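Local coordinates for DUF871 domain-containing protein (Enterococcus faecalis, PDB 2P0O), which is of unknown function but is probably a 6-phospho-N-acetylmuramidase, built from a TIM barrel and a cyclophilin-like C-terminal domain, at residues K25-G30 against K60-K65; E142-Y147 against A218-D223; I188-P193 against K197-N202; T263-A268 against V272-L277. All coordinates share one frame; numbering follows the deposited sequence.

Interaction 1: residues K25-G30 against K60-K65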
# COMPACT_ATOMS: atom_id res chain seq x y z
N LYS A 25 -13.79 6.05 -5.20
CA LYS A 25 -13.32 6.38 -3.85
C LYS A 25 -11.81 6.27 -3.73
O LYS A 25 -11.18 7.11 -3.11
CB LYS A 25 -13.95 5.45 -2.83
CG LYS A 25 -15.27 5.95 -2.33
CD LYS A 25 -15.92 4.93 -1.42
CE LYS A 25 -17.35 5.38 -1.15
NZ LYS A 25 -17.93 4.46 -0.15
N MSE A 26 -11.22 5.24 -4.34
CA MSE A 26 -9.78 5.04 -4.26
C MSE A 26 -9.03 6.21 -4.92
O MSE A 26 -8.06 6.72 -4.36
CB MSE A 26 -9.38 3.68 -4.83
CG MSE A 26 -9.86 2.51 -3.95
SE MSE A 26 -9.13 2.58 -2.10
CE MSE A 26 -7.51 1.52 -2.38
N LYS A 27 -9.52 6.65 -6.08
CA LYS A 27 -8.99 7.85 -6.70
C LYS A 27 -9.00 9.07 -5.75
O LYS A 27 -7.96 9.71 -5.58
CB LYS A 27 -9.72 8.19 -7.99
CG LYS A 27 -9.36 9.57 -8.55
CD LYS A 27 -8.00 9.52 -9.21
CE LYS A 27 -7.63 10.89 -9.74
NZ LYS A 27 -6.34 10.78 -10.48
N ALA A 28 -10.14 9.36 -5.13
CA ALA A 28 -10.21 10.43 -4.12
C ALA A 28 -9.31 10.18 -2.89
O ALA A 28 -8.99 11.09 -2.13
CB ALA A 28 -11.66 10.71 -3.70
N LEU A 29 -8.89 8.94 -2.69
CA LEU A 29 -8.00 8.65 -1.57
C LEU A 29 -6.53 8.71 -1.98
O LEU A 29 -5.67 8.32 -1.19
CB LEU A 29 -8.34 7.27 -1.02
CG LEU A 29 -9.35 7.05 0.13
CD1 LEU A 29 -10.22 8.22 0.45
CD2 LEU A 29 -10.17 5.76 -0.07
N GLY A 30 -6.23 9.17 -3.20
CA GLY A 30 -4.84 9.25 -3.65
C GLY A 30 -4.27 8.08 -4.47
O GLY A 30 -3.05 7.93 -4.58
N LYS A 60 -10.47 6.80 -17.81
CA LYS A 60 -10.32 8.07 -18.51
C LYS A 60 -11.00 9.22 -17.75
O LYS A 60 -10.40 10.27 -17.56
CB LYS A 60 -10.87 8.01 -19.95
CG LYS A 60 -9.89 7.46 -20.98
CD LYS A 60 -10.60 6.65 -22.09
CE LYS A 60 -11.30 7.53 -23.09
NZ LYS A 60 -12.20 6.72 -24.00
N ALA A 61 -12.25 8.99 -17.31
CA ALA A 61 -13.04 9.99 -16.58
C ALA A 61 -12.42 10.32 -15.23
O ALA A 61 -12.46 11.44 -14.75
CB ALA A 61 -14.45 9.49 -16.39
N GLU A 62 -11.84 9.30 -14.64
CA GLU A 62 -11.32 9.38 -13.30
C GLU A 62 -9.84 9.79 -13.31
O GLU A 62 -9.28 10.07 -12.26
CB GLU A 62 -11.56 8.03 -12.62
CG GLU A 62 -11.81 8.07 -11.14
CD GLU A 62 -12.98 8.93 -10.72
OE1 GLU A 62 -14.04 8.91 -11.38
OE2 GLU A 62 -12.84 9.62 -9.68
N LYS A 63 -9.23 9.86 -14.50
CA LYS A 63 -7.81 10.21 -14.70
C LYS A 63 -6.89 9.23 -14.00
O LYS A 63 -6.12 9.58 -13.09
CB LYS A 63 -7.50 11.66 -14.32
CG LYS A 63 -8.09 12.68 -15.27
CD LYS A 63 -8.09 14.03 -14.60
CE LYS A 63 -8.88 15.06 -15.39
NZ LYS A 63 -9.16 16.23 -14.49
N MSE A 64 -7.02 7.98 -14.42
CA MSE A 64 -6.28 6.89 -13.83
C MSE A 64 -5.67 6.07 -14.95
O MSE A 64 -6.22 5.98 -16.04
CB MSE A 64 -7.19 6.02 -12.99
CG MSE A 64 -7.80 6.75 -11.82
SE MSE A 64 -9.04 5.57 -10.87
CE MSE A 64 -7.83 4.54 -9.72
N LYS A 65 -4.53 5.49 -14.65
CA LYS A 65 -3.83 4.67 -15.60
C LYS A 65 -4.35 3.24 -15.52
O LYS A 65 -4.97 2.85 -14.52
CB LYS A 65 -2.34 4.76 -15.32
CG LYS A 65 -1.84 6.19 -15.52
CD LYS A 65 -0.34 6.31 -15.37
CE LYS A 65 0.37 5.89 -16.64
NZ LYS A 65 1.84 5.76 -16.39
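K27 reaches from the end of helix 17-28 to the end of helix 48-62 and touches E62, K63 and M64 in turn. The polar part of the contact is at its amine. K27 NZ gives a hydrogen bond to the backbone O of K63, with NZ to O at 2.9 Å. The nitrogen stands above the carbonyl plane, with a C=O to nitrogen angle of 137°. The same amine has a stronger partner in D32, with which it forms a salt bridge. It does not pair with E62, whose carboxylate oxygen OE2 lies 6.7 Å from K27 NZ.

The two helix ends are of one kind. Each closes with a Schellman motif, with G30 as the C-prime residue of the first and K63 of the second, both at positive phi. In the TIM barrel these are the first two helices of the alternating strands and helices. The bond therefore joins the C-terminal ends of two successive outer helices.

The rest is packing along the methylenes of K27. CG is anti to the backbone N (chi1 170°), and the chain bends at chi2 (76°) before running straight to NZ. K27 CE lies 3.1 Å from the backbone O of E62. The E62 side chain slides past the lysine in the opposite direction, with E62 CG 3.8 Å from K27 CB and OE2 against CG and CB. M64, a selenomethionine, lies along the same lysine. Its CG is 3.8 Å from K27 CD, and its SE is 4.0 Å from K27 CB. M64 is buried and also packs on I23 and on I7 of strand 4-8, while K63 is exposed.

Interaction 2: residues E142-Y147 against A218-D223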
# COMPACT_ATOMS: atom_id res chain seq x y z
N GLU A 142 8.16 -0.47 -17.03
CA GLU A 142 7.77 -0.68 -15.63
C GLU A 142 8.03 -2.13 -15.27
O GLU A 142 7.44 -3.03 -15.87
CB GLU A 142 6.29 -0.34 -15.43
CG GLU A 142 5.98 1.09 -15.86
CD GLU A 142 4.54 1.53 -15.66
OE1 GLU A 142 3.65 0.71 -15.29
OE2 GLU A 142 4.29 2.74 -15.85
N ALA A 143 8.93 -2.36 -14.33
CA ALA A 143 9.20 -3.73 -13.92
C ALA A 143 8.24 -4.02 -12.78
O ALA A 143 8.34 -3.40 -11.72
CB ALA A 143 10.65 -3.88 -13.48
N TRP A 144 7.28 -4.92 -13.04
CA TRP A 144 6.26 -5.31 -12.04
C TRP A 144 6.60 -6.62 -11.37
O TRP A 144 6.85 -7.65 -12.04
CB TRP A 144 4.88 -5.48 -12.68
CG TRP A 144 4.22 -4.24 -13.07
CD1 TRP A 144 4.58 -3.42 -14.11
CD2 TRP A 144 3.07 -3.65 -12.47
NE1 TRP A 144 3.73 -2.35 -14.18
CE2 TRP A 144 2.79 -2.45 -13.19
CE3 TRP A 144 2.26 -3.98 -11.37
CZ2 TRP A 144 1.72 -1.61 -12.87
CZ3 TRP A 144 1.19 -3.14 -11.04
CH2 TRP A 144 0.93 -1.97 -11.79
N HIS A 145 6.60 -6.61 -10.05
CA HIS A 145 6.68 -7.84 -9.30
C HIS A 145 5.38 -8.59 -9.41
O HIS A 145 4.35 -8.03 -9.79
CB HIS A 145 6.96 -7.54 -7.84
CG HIS A 145 8.38 -7.15 -7.59
ND1 HIS A 145 9.39 -8.08 -7.45
CD2 HIS A 145 8.96 -5.93 -7.46
CE1 HIS A 145 10.53 -7.45 -7.24
NE2 HIS A 145 10.29 -6.15 -7.24
N ASN A 146 5.43 -9.86 -9.10
CA ASN A 146 4.27 -10.68 -9.05
C ASN A 146 3.61 -10.61 -7.70
O ASN A 146 4.16 -10.00 -6.77
CB ASN A 146 4.70 -12.11 -9.32
CG ASN A 146 5.23 -12.30 -10.73
OD1 ASN A 146 4.78 -11.65 -11.67
ND2 ASN A 146 6.16 -13.25 -10.89
N TYR A 147 2.42 -11.22 -7.60
CA TYR A 147 1.82 -11.50 -6.28
C TYR A 147 1.65 -12.98 -6.05
O TYR A 147 1.82 -13.79 -6.96
CB TYR A 147 0.49 -10.75 -6.07
CG TYR A 147 -0.51 -10.93 -7.18
CD1 TYR A 147 -1.16 -12.14 -7.37
CD2 TYR A 147 -0.82 -9.88 -8.04
CE1 TYR A 147 -2.09 -12.33 -8.40
CE2 TYR A 147 -1.75 -10.05 -9.07
CZ TYR A 147 -2.39 -11.27 -9.23
OH TYR A 147 -3.31 -11.47 -10.22
N ALA A 218 6.14 2.41 -7.04
CA ALA A 218 4.68 2.31 -6.96
C ALA A 218 4.21 1.11 -6.17
O ALA A 218 4.86 0.06 -6.17
CB ALA A 218 4.08 2.31 -8.36
N VAL A 219 3.07 1.27 -5.50
CA VAL A 219 2.48 0.19 -4.73
C VAL A 219 1.00 0.04 -5.08
O VAL A 219 0.25 1.03 -5.03
CB VAL A 219 2.63 0.43 -3.20
CG1 VAL A 219 2.10 -0.78 -2.44
CG2 VAL A 219 4.08 0.67 -2.85
N TYR A 220 0.61 -1.20 -5.43
CA TYR A 220 -0.75 -1.56 -5.81
C TYR A 220 -1.39 -2.56 -4.86
O TYR A 220 -0.76 -3.52 -4.44
CB TYR A 220 -0.76 -2.16 -7.23
CG TYR A 220 -0.72 -1.10 -8.33
CD1 TYR A 220 0.34 -0.17 -8.39
CD2 TYR A 220 -1.74 -1.02 -9.31
CE1 TYR A 220 0.38 0.81 -9.39
CE2 TYR A 220 -1.71 -0.03 -10.34
CZ TYR A 220 -0.63 0.87 -10.36
OH TYR A 220 -0.54 1.83 -11.33
N ILE A 221 -2.66 -2.35 -4.55
CA ILE A 221 -3.45 -3.37 -3.88
C ILE A 221 -3.62 -4.53 -4.85
O ILE A 221 -4.13 -4.35 -5.97
CB ILE A 221 -4.87 -2.86 -3.45
CG1 ILE A 221 -4.80 -1.43 -2.87
CG2 ILE A 221 -5.53 -3.88 -2.48
CD1 ILE A 221 -3.89 -1.31 -1.64
N GLY A 222 -3.23 -5.73 -4.40
CA GLY A 222 -3.35 -6.94 -5.22
C GLY A 222 -4.76 -7.50 -5.26
O GLY A 222 -5.25 -7.88 -6.33
N ASP A 223 -5.42 -7.57 -4.09
CA ASP A 223 -6.79 -8.09 -4.05
C ASP A 223 -7.85 -7.10 -4.57
O ASP A 223 -7.55 -5.91 -4.76
CB ASP A 223 -7.14 -8.48 -2.63
CG ASP A 223 -6.29 -9.60 -2.13
OD1 ASP A 223 -6.66 -10.76 -2.37
OD2 ASP A 223 -5.25 -9.33 -1.48
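W144 and Y220 both turn CG anti to their own carbonyl carbon, with chi1 -72° in W144 and -80° in Y220. This swings the two rings toward each other from strands 141-144 and 218-221. They meet as a T-shaped pair. The six-membered ring of W144 presents its edge to the face of Y220, with the planes at 68° and the centroids 4.7 Å apart. The atom in front is W144 CH2, which stands over the centre of the tyrosine ring, 3.5 Å from Y220 CZ. W144 CZ3 follows at 3.9 Å from Y220 CG.

The indole is held at its other end by E142, two residues earlier on the same strand. W144 NE1 donates to E142 OE1 at 3.3 Å, using the anti lone pair of that oxygen. This bond helps to fix the rotation of the indole.

Both aromatic residues are buried, and both belong to strands of the closed eight-stranded parallel barrel. Strand 173-178 runs between theirs. F175 from it stacks on W144, and F177 touches Y220. F35 of strand 33-38 meets the W144 ring, M67 of strand 65-70 touches it, and M4 of strand 4-8 touches Y220. The pair thus lies in the barrel interior, among side chains from several strands.

Interaction 3: residues I188-P193 against K197-N202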
# COMPACT_ATOMS: atom_id res chain seq x y z
N ILE A 188 -7.89 -19.24 -2.77
CA ILE A 188 -7.31 -19.40 -1.44
C ILE A 188 -7.73 -18.32 -0.44
O ILE A 188 -7.83 -18.62 0.73
CB ILE A 188 -5.74 -19.56 -1.46
CG1 ILE A 188 -5.28 -20.59 -2.52
CG2 ILE A 188 -5.19 -19.93 -0.05
CD1 ILE A 188 -5.96 -21.96 -2.45
N PHE A 189 -7.99 -17.09 -0.90
CA PHE A 189 -8.47 -16.00 -0.01
C PHE A 189 -7.50 -15.62 1.10
O PHE A 189 -7.91 -15.18 2.18
CB PHE A 189 -9.86 -16.33 0.59
CG PHE A 189 -10.90 -16.62 -0.45
CD1 PHE A 189 -11.56 -15.57 -1.10
CD2 PHE A 189 -11.22 -17.93 -0.79
CE1 PHE A 189 -12.52 -15.84 -2.07
CE2 PHE A 189 -12.19 -18.21 -1.76
CZ PHE A 189 -12.84 -17.15 -2.40
N ALA A 190 -6.21 -15.79 0.84
CA ALA A 190 -5.18 -15.49 1.79
C ALA A 190 -4.45 -14.19 1.42
O ALA A 190 -3.38 -13.89 2.00
CB ALA A 190 -4.18 -16.62 1.84
N GLY A 191 -4.99 -13.44 0.47
CA GLY A 191 -4.41 -12.13 0.10
C GLY A 191 -3.41 -12.30 -1.02
O GLY A 191 -2.93 -13.40 -1.24
N LEU A 192 -3.11 -11.23 -1.75
CA LEU A 192 -2.17 -11.24 -2.86
C LEU A 192 -1.01 -10.31 -2.59
O LEU A 192 -0.87 -9.24 -3.22
CB LEU A 192 -2.86 -10.84 -4.18
CG LEU A 192 -4.08 -11.70 -4.61
CD1 LEU A 192 -4.66 -11.27 -5.95
CD2 LEU A 192 -3.78 -13.18 -4.65
N PRO A 193 -0.14 -10.72 -1.65
CA PRO A 193 1.01 -9.88 -1.41
C PRO A 193 2.12 -10.21 -2.42
O PRO A 193 2.14 -11.28 -3.00
CB PRO A 193 1.46 -10.33 -0.02
CG PRO A 193 1.16 -11.82 -0.02
CD PRO A 193 -0.13 -11.95 -0.82
N LYS A 197 6.20 -11.26 4.16
CA LYS A 197 6.01 -10.62 5.46
C LYS A 197 4.72 -9.77 5.52
O LYS A 197 4.28 -9.37 6.58
CB LYS A 197 7.24 -9.77 5.83
CG LYS A 197 7.39 -8.54 4.92
CD LYS A 197 8.52 -7.60 5.43
CE LYS A 197 8.72 -6.48 4.41
NZ LYS A 197 9.82 -5.57 4.78
N HIS A 198 4.12 -9.49 4.37
CA HIS A 198 2.88 -8.74 4.36
C HIS A 198 1.63 -9.60 4.45
O HIS A 198 0.53 -9.07 4.48
CB HIS A 198 2.83 -7.83 3.15
CG HIS A 198 3.79 -6.68 3.25
ND1 HIS A 198 4.25 -5.99 2.15
CD2 HIS A 198 4.37 -6.10 4.33
CE1 HIS A 198 5.07 -5.04 2.54
NE2 HIS A 198 5.18 -5.09 3.86
N ARG A 199 1.82 -10.92 4.50
CA ARG A 199 0.72 -11.86 4.50
C ARG A 199 -0.15 -11.62 5.73
O ARG A 199 0.32 -11.70 6.86
CB ARG A 199 1.25 -13.31 4.48
CG ARG A 199 0.16 -14.42 4.62
CD ARG A 199 -0.42 -14.85 3.29
NE ARG A 199 0.60 -15.11 2.27
CZ ARG A 199 0.38 -15.09 0.95
NH1 ARG A 199 -0.83 -14.83 0.47
NH2 ARG A 199 1.38 -15.37 0.13
N GLY A 200 -1.43 -11.33 5.47
CA GLY A 200 -2.39 -11.08 6.53
C GLY A 200 -2.11 -9.81 7.32
O GLY A 200 -2.63 -9.67 8.44
N GLN A 201 -1.28 -8.90 6.78
CA GLN A 201 -0.95 -7.66 7.50
C GLN A 201 -1.80 -6.45 7.03
O GLN A 201 -2.45 -6.52 5.99
CB GLN A 201 0.56 -7.31 7.40
CG GLN A 201 1.54 -8.35 8.01
CD GLN A 201 1.18 -8.80 9.42
OE1 GLN A 201 1.03 -7.99 10.34
NE2 GLN A 201 1.02 -10.10 9.60
N ASN A 202 -1.80 -5.38 7.82
CA ASN A 202 -2.50 -4.14 7.49
C ASN A 202 -1.96 -3.63 6.16
O ASN A 202 -0.79 -3.31 6.07
CB ASN A 202 -2.25 -3.09 8.60
CG ASN A 202 -3.02 -1.79 8.37
OD1 ASN A 202 -3.32 -1.41 7.23
ND2 ASN A 202 -3.36 -1.11 9.45
O HOH W 1 -2.65 -11.39 2.99
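The backbone O of A190 is gripped by a side chain and a water. R199 NH1 donates to A190 O at 3.1 Å, with an N-H to acceptor angle of 164°. The oxygen lies in the guanidinium plane, but NH1 comes from well above the carbonyl plane of A190. Water 1 gives a second hydrogen bond to A190 O, at 2.8 Å. The same water accepts from G200 N, again at 2.8 Å, and so bridges the two segments through their backbones. G191 O is also near the edge of the guanidinium, 3.1 Å from R199 NH1.

P193 lies over one face of the guanidinium. Its CG sits above the centre of the group, 3.5 Å from R199 CZ, and P193 CD is 3.2 Å from R199 NH1. The arginine gets there by folding back, with bends at chi2 (89°) and chi3 (47°). P193 CB also meets H198 CB at 4.3 Å.

A type II beta turn from H198 to Q201 carries R199 and G200 at its centre. Q201 NE2 bonds back to R199 O at 3.2 Å. Both segments belong to the long loop between strand 173-178 and helix 203-212, and N202 is the N-cap of that helix.

R199 NH2 has its own partners, a salt bridge to E196 and a hydrogen bond to Y148 O. The arginine's charge is thus balanced by E196, while its N-H groups also serve A190 O and Y148 O. R199 therefore probably holds the two parts of the loop together.

Interaction 4: residues T263-A268 against V272-L277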
# COMPACT_ATOMS: atom_id res chain seq x y z
N THR A 263 2.65 14.52 18.00
CA THR A 263 3.80 14.61 17.13
C THR A 263 4.99 13.92 17.78
O THR A 263 5.43 14.31 18.87
CB THR A 263 4.17 16.08 16.85
OG1 THR A 263 3.01 16.77 16.36
CG2 THR A 263 5.30 16.18 15.84
N ASN A 264 5.53 12.91 17.10
CA ASN A 264 6.79 12.32 17.51
C ASN A 264 7.95 13.33 17.45
O ASN A 264 8.14 14.06 16.45
CB ASN A 264 7.10 11.02 16.72
CG ASN A 264 8.26 10.22 17.32
OD1 ASN A 264 8.44 10.15 18.55
ND2 ASN A 264 9.06 9.60 16.45
N ARG A 265 8.68 13.43 18.56
CA ARG A 265 9.87 14.27 18.65
C ARG A 265 10.77 14.03 17.46
O ARG A 265 10.90 12.89 16.98
CB ARG A 265 10.64 13.96 19.93
CG ARG A 265 10.01 14.59 21.12
CD ARG A 265 10.81 14.31 22.37
NE ARG A 265 12.21 14.76 22.27
CZ ARG A 265 12.75 15.67 23.08
NH1 ARG A 265 14.03 15.99 22.93
NH2 ARG A 265 12.02 16.25 24.03
N LEU A 266 11.39 15.10 16.98
CA LEU A 266 12.34 15.03 15.89
C LEU A 266 13.66 14.31 16.27
O LEU A 266 14.41 13.86 15.39
CB LEU A 266 12.65 16.44 15.44
CG LEU A 266 11.68 17.06 14.44
CD1 LEU A 266 12.04 18.54 14.21
CD2 LEU A 266 11.75 16.29 13.13
N ASP A 267 13.98 14.23 17.55
CA ASP A 267 15.07 13.36 17.93
C ASP A 267 14.45 12.10 18.48
O ASP A 267 14.24 11.97 19.68
CB ASP A 267 16.05 14.01 18.90
CG ASP A 267 15.38 14.73 20.04
OD1 ASP A 267 14.14 14.87 20.07
OD2 ASP A 267 16.11 15.17 20.93
N ALA A 268 14.14 11.19 17.56
CA ALA A 268 13.30 10.03 17.85
C ALA A 268 14.03 8.97 18.68
O ALA A 268 15.12 8.57 18.35
CB ALA A 268 12.80 9.42 16.55
N VAL A 272 10.71 4.11 22.06
CA VAL A 272 9.38 4.69 22.28
C VAL A 272 9.12 5.78 21.25
O VAL A 272 10.05 6.40 20.72
CB VAL A 272 9.23 5.34 23.70
CG1 VAL A 272 9.26 4.29 24.84
CG2 VAL A 272 10.29 6.42 23.95
N LEU A 273 7.85 6.00 20.98
CA LEU A 273 7.40 7.23 20.35
C LEU A 273 7.18 8.23 21.50
O LEU A 273 6.64 7.85 22.54
CB LEU A 273 6.08 7.01 19.60
CG LEU A 273 6.13 6.20 18.32
CD1 LEU A 273 4.73 6.10 17.66
CD2 LEU A 273 7.19 6.74 17.28
N ARG A 274 7.61 9.47 21.33
CA ARG A 274 7.45 10.47 22.40
C ARG A 274 6.61 11.64 21.94
O ARG A 274 6.98 12.34 20.98
CB ARG A 274 8.79 11.01 22.92
CG ARG A 274 9.81 9.99 23.37
CD ARG A 274 11.13 10.70 23.74
NE ARG A 274 10.97 11.54 24.95
CZ ARG A 274 11.87 12.43 25.38
NH1 ARG A 274 11.65 13.11 26.52
NH2 ARG A 274 13.01 12.60 24.73
N SER A 275 5.51 11.88 22.64
CA SER A 275 4.61 12.97 22.28
C SER A 275 5.19 14.25 22.79
O SER A 275 5.29 14.48 24.00
CB SER A 275 3.20 12.76 22.82
OG SER A 275 2.42 13.92 22.58
N GLU A 276 5.59 15.09 21.86
CA GLU A 276 6.36 16.27 22.21
C GLU A 276 5.69 17.33 23.10
O GLU A 276 6.37 18.21 23.63
CB GLU A 276 6.98 16.88 20.97
CG GLU A 276 6.05 17.52 19.98
CD GLU A 276 6.83 18.43 19.03
OE1 GLU A 276 8.10 18.38 19.10
OE2 GLU A 276 6.20 19.19 18.25
N LEU A 277 4.37 17.22 23.30
CA LEU A 277 3.66 18.20 24.12
C LEU A 277 2.99 17.58 25.36
O LEU A 277 3.14 16.38 25.63
CB LEU A 277 2.63 18.97 23.27
CG LEU A 277 3.07 19.47 21.87
CD1 LEU A 277 1.86 19.90 21.07
CD2 LEU A 277 4.10 20.60 21.95
O HOH W 2 2.63 15.80 20.66
O HOH W 3 10.86 7.27 18.17
O HOH W 4 10.60 9.54 20.05
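N264 and R274 form the close part of this contact. N264 OD1 accepts from R274 N at 3.0 Å, in a nearly straight bond. With chi1 at -168° the N264 amide swings away from its own N-H, which lays it across toward R274. The amide also rests on L273, with N264 ND2 3.5 Å from L273 CD2. Two backbone bonds follow along the chain. R265 N donates to R274 O at 3.2 Å, and E276 N donates to T263 O at 3.1 Å. They flank the single bridge between N264 and S275. Water 2 adds a link from T263 N to S275 OG, whose other partner is H262.

The outer side is more exposed to solvent, though the arginines there are well stacked. The guanidinium groups of R265 and R274 lie flat on each other, with their planes at 12° and centres 4.1 Å apart. R274 NH2 lies over the R265 group, offset toward its rim. Two like charges meet, and acids probably offset the repulsion. R265 grips D267 side-on in a salt bridge, with R265 NE at 2.9 Å from D267 OD1 and NH1 bonded to OD2. R274 NH1 makes a salt bridge to E318. The more open end is exposed E276, which lies alongside T263, with E276 CG 3.9 Å from T263 CB.

The contact lies in the C-terminal region, where the chain leaves strand 260-263, the edge of a three-stranded mixed sheet, and enters strand 272-275. That strand pairs with strand 319-322 through L273 and S275. L273 also packs on F355 of strand 354-359, on the mixed sheet.

How the interactions relate
Interactions 1, 2 and 3 belong to the TIM-barrel part, and interaction 4 to the C-terminal part. Interactions 2 and 3 are the closest pair, with centres about 13 Å apart. Interaction 3 is nested in the loop that interaction 2 closes. D223 OD2 probably accepts a hydrogen bond from L192 N at 2.9 Å, and Y147 also packs on L192. Interaction 1 touches interaction 2, where M26 CE is 4.0 Å from I221 CG1 and K65 NZ is 3.9 Å from E142 OE2. Interaction 4 is remote, its nearest atoms about 14 Å from interaction 3. The sodium ion, bound by M211, D213 and V216, lies about 12 Å from the side chains of Y220 and H198.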